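Local structure of LYND (Lyngbya aestuarii, 4V1T) at residues B[207-212]-B[426-431]. The protein is probably an ATP-dependent YcaO-family cyclodehydratase, one that heterocyclises residues of a peptide substrate while turning over ATP at a magnesium-dependent site. Sequence-based numbering, arbitrary orientation.
Sequences LAHRLR and ERYSGI. With ADP (adenosine-5'-diphosphate), chain L.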
loop_
_atom_site.group_PDB
_atom_site.type_symbol
_atom_site.label_atom_id
_atom_site.label_comp_id
_atom_site.label_asym_id
_atom_site.label_seq_id
_atom_site.Cartn_x
_atom_site.Cartn_y
_atom_site.Cartn_z
ATOM N N LEU B 207 11.633 3.118 -22.571
ATOM C CA LEU B 207 10.220 2.837 -22.349
ATOM C C LEU B 207 9.736 1.714 -23.275
ATOM O O LEU B 207 9.070 0.766 -22.843
ATOM C CB LEU B 207 9.403 4.113 -22.571
ATOM C CG LEU B 207 7.883 4.000 -22.576
ATOM C CD1 LEU B 207 7.361 3.609 -21.209
ATOM C CD2 LEU B 207 7.260 5.303 -23.026
ATOM N N ALA B 208 10.085 1.810 -24.550
ATOM C CA ALA B 208 9.633 0.836 -25.535
ATOM C C ALA B 208 10.009 -0.588 -25.122
ATOM O O ALA B 208 9.225 -1.516 -25.285
ATOM C CB ALA B 208 10.209 1.168 -26.896
ATOM N N HIS B 209 11.206 -0.746 -24.568
ATOM C CA HIS B 209 11.707 -2.051 -24.152
ATOM C C HIS B 209 10.802 -2.667 -23.077
ATOM O O HIS B 209 10.642 -3.872 -23.012
ATOM C CB HIS B 209 13.141 -1.925 -23.636
ATOM C CG HIS B 209 13.831 -3.232 -23.415
ATOM N ND1 HIS B 209 13.847 -3.873 -22.195
ATOM C CD2 HIS B 209 14.553 -4.013 -24.259
ATOM C CE1 HIS B 209 14.541 -4.994 -22.298
ATOM N NE2 HIS B 209 14.981 -5.102 -23.541
ATOM N N ARG B 210 10.217 -1.832 -22.230
ATOM C CA ARG B 210 9.280 -2.319 -21.228
ATOM C C ARG B 210 7.899 -2.553 -21.847
ATOM O O ARG B 210 7.245 -3.558 -21.568
ATOM C CB ARG B 210 9.173 -1.324 -20.063
ATOM C CG ARG B 210 10.456 -1.121 -19.261
ATOM C CD ARG B 210 10.801 -2.355 -18.438
ATOM N NE ARG B 210 12.137 -2.257 -17.857
ATOM C CZ ARG B 210 12.407 -1.770 -16.651
ATOM N NH1 ARG B 210 11.441 -1.324 -15.862
ATOM N NH2 ARG B 210 13.664 -1.725 -16.233
ATOM N N LEU B 211 7.461 -1.616 -22.679
ATOM C CA LEU B 211 6.141 -1.693 -23.309
ATOM C C LEU B 211 5.967 -2.942 -24.158
ATOM O O LEU B 211 4.985 -3.665 -23.991
ATOM C CB LEU B 211 5.888 -0.463 -24.186
ATOM C CG LEU B 211 5.565 0.850 -23.489
ATOM C CD1 LEU B 211 5.411 1.976 -24.504
ATOM C CD2 LEU B 211 4.307 0.726 -22.646
ATOM N N ARG B 212 6.910 -3.180 -25.069
ATOM C CA ARG B 212 6.898 -4.372 -25.930
ATOM C C ARG B 212 6.693 -5.638 -25.099
ATOM O O ARG B 212 5.902 -6.505 -25.446
ATOM C CB ARG B 212 8.206 -4.467 -26.732
ATOM C CG ARG B 212 8.156 -3.794 -28.096
ATOM C CD ARG B 212 9.513 -3.253 -28.519
ATOM N NE ARG B 212 9.371 -2.224 -29.542
ATOM C CZ ARG B 212 10.271 -1.279 -29.801
ATOM N NH1 ARG B 212 11.417 -1.214 -29.121
ATOM N NH2 ARG B 212 10.019 -0.382 -30.744
ATOM N N GLU B 426 13.035 -12.157 -10.911
ATOM C CA GLU B 426 13.935 -13.254 -11.198
ATOM C C GLU B 426 13.657 -13.809 -12.596
ATOM O O GLU B 426 14.574 -14.004 -13.385
ATOM C CB GLU B 426 13.774 -14.361 -10.146
ATOM C CG GLU B 426 14.576 -15.643 -10.424
ATOM C CD GLU B 426 13.858 -16.898 -9.945
ATOM O OE1 GLU B 426 13.369 -16.912 -8.799
ATOM O OE2 GLU B 426 13.774 -17.874 -10.724
ATOM N N ARG B 427 12.388 -14.065 -12.888
ATOM C CA ARG B 427 12.012 -14.633 -14.167
ATOM C C ARG B 427 12.298 -13.674 -15.310
ATOM O O ARG B 427 12.753 -14.090 -16.370
ATOM C CB ARG B 427 10.536 -15.031 -14.168
ATOM C CG ARG B 427 10.174 -16.089 -13.131
ATOM C CD ARG B 427 10.651 -17.485 -13.505
ATOM N NE ARG B 427 10.544 -18.404 -12.369
ATOM C CZ ARG B 427 9.398 -18.917 -11.917
ATOM N NH1 ARG B 427 8.239 -18.608 -12.499
ATOM N NH2 ARG B 427 9.404 -19.742 -10.874
ATOM N N TYR B 428 12.060 -12.387 -15.098
ATOM C CA TYR B 428 12.336 -11.392 -16.134
ATOM C C TYR B 428 13.830 -11.298 -16.451
ATOM O O TYR B 428 14.225 -11.273 -17.611
ATOM C CB TYR B 428 11.802 -10.016 -15.726
ATOM C CG TYR B 428 12.359 -8.884 -16.573
ATOM C CD1 TYR B 428 11.759 -8.526 -17.770
ATOM C CD2 TYR B 428 13.497 -8.187 -16.177
ATOM C CE1 TYR B 428 12.270 -7.506 -18.550
ATOM C CE2 TYR B 428 14.022 -7.162 -16.951
ATOM C CZ TYR B 428 13.403 -6.821 -18.133
ATOM O OH TYR B 428 13.919 -5.802 -18.898
ATOM N N SER B 429 14.646 -11.256 -15.407
ATOM C CA SER B 429 16.077 -11.019 -15.541
ATOM C C SER B 429 16.792 -12.139 -16.273
ATOM O O SER B 429 17.895 -11.954 -16.762
ATOM C CB SER B 429 16.705 -10.828 -14.155
ATOM O OG SER B 429 16.205 -9.653 -13.530
ATOM N N GLY B 430 16.158 -13.301 -16.343
ATOM C CA GLY B 430 16.740 -14.453 -17.005
ATOM C C GLY B 430 16.481 -14.501 -18.500
ATOM O O GLY B 430 17.044 -15.342 -19.200
ATOM N N ILE B 431 15.627 -13.609 -18.992
ATOM C CA ILE B 431 15.235 -13.625 -20.390
ATOM C C ILE B 431 16.313 -13.036 -21.287
ATOM O O ILE B 431 16.919 -12.018 -20.968
ATOM C CB ILE B 431 13.921 -12.869 -20.613
ATOM C CG1 ILE B 431 12.788 -13.528 -19.816
ATOM C CG2 ILE B 431 13.559 -12.848 -22.100
ATOM C CD1 ILE B 431 11.546 -12.664 -19.681
HETATM P PB ADP L . 10.908 -20.747 -5.023
HETATM O O1B ADP L . 12.156 -20.947 -5.843
HETATM O O2B ADP L . 10.431 -21.990 -4.329
HETATM O O3B ADP L . 9.842 -20.004 -5.768
HETATM P PA ADP L . 10.627 -18.591 -3.092
HETATM O O1A ADP L . 10.995 -18.592 -1.630
HETATM O O2A ADP L . 9.160 -18.607 -3.479
HETATM O O3A ADP L . 11.433 -19.786 -3.829
HETATM O "O5'" ADP L . 11.305 -17.307 -3.758
HETATM C "C5'" ADP L . 10.967 -16.894 -5.067
HETATM C "C4'" ADP L . 12.082 -15.996 -5.578
HETATM O "O4'" ADP L . 12.092 -14.763 -4.862
HETATM C "C3'" ADP L . 13.449 -16.618 -5.360
HETATM O "O3'" ADP L . 14.271 -16.278 -6.469
HETATM C "C2'" ADP L . 14.002 -15.966 -4.116
HETATM O "O2'" ADP L . 15.421 -15.797 -4.169
HETATM C "C1'" ADP L . 13.306 -14.620 -4.121
HETATM N N9 ADP L . 13.038 -14.153 -2.741
HETATM C C8 ADP L . 12.216 -14.731 -1.838
HETATM N N7 ADP L . 12.204 -14.021 -0.684
HETATM C C5 ADP L . 13.024 -12.973 -0.846
HETATM C C6 ADP L . 13.466 -11.835 -0.016
HETATM N N6 ADP L . 12.991 -11.711 1.244
HETATM N N1 ADP L . 14.340 -10.956 -0.552
HETATM C C2 ADP L . 14.806 -11.091 -1.807
HETATM N N3 ADP L . 14.442 -12.107 -2.619
HETATM C C4 ADP L . 13.576 -13.061 -2.203
#
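Tyr428, reaching from helix 413-429 to the edge of the His209 ring on helix 204-213, illustrates how one aromatic side chain can span the gap between two helices whose backbones stay well apart. The nearest CA atoms, those of Arg210 and Tyr428, are 10.8 Å from each other, and the two segments together bury only 97 Å². Followed in sequence order, the second segment begins at the nucleotide. Glu426 accepts a hydrogen bond through OE1 from O3' of ADP, at 2.6 Å; its CG lies anti to the backbone N (chi1 174°), and a bend further along brings the carboxylate to the ribose. Arg427 adds a long ion pair with that carboxylate, NE lying 3.7 Å from Glu426 OE2. Replacing Glu426 by alanine removes the carboxylate, which would probably leave the ribose O3' without this acceptor and Arg427 NE without its distant mate. Next comes Tyr428, pointing toward helix 204-213. Its OH meets CE1 of His209 at 3.5 Å, in the plane of the imidazole, while Arg210 NE stands 4.1 Å from the same oxygen, which approaches the guanidinium obliquely. The ring of Tyr428 and this guanidinium are steeply inclined, their planes 69° apart. Arg210 finds its firm partners elsewhere: a salt bridge from NH2 to Asp724 and a hydrogen bond from NH1 to the carbonyl of Thr363. Gln433 touches both His209 and Tyr428. Beyond the tyrosine, Ser429 gives its carbonyl oxygen to Arg722, and the backbone of Gly430 is hydrogen-bonded with Tyr514. With the side chain of His209 about 8 Å from the zinc ion and Glu426 at the ribose, this buried contact joins the Cys4 zinc-binding region to the nucleotide-binding part of a YcaO cyclodehydratase, consistent with an interface between domains.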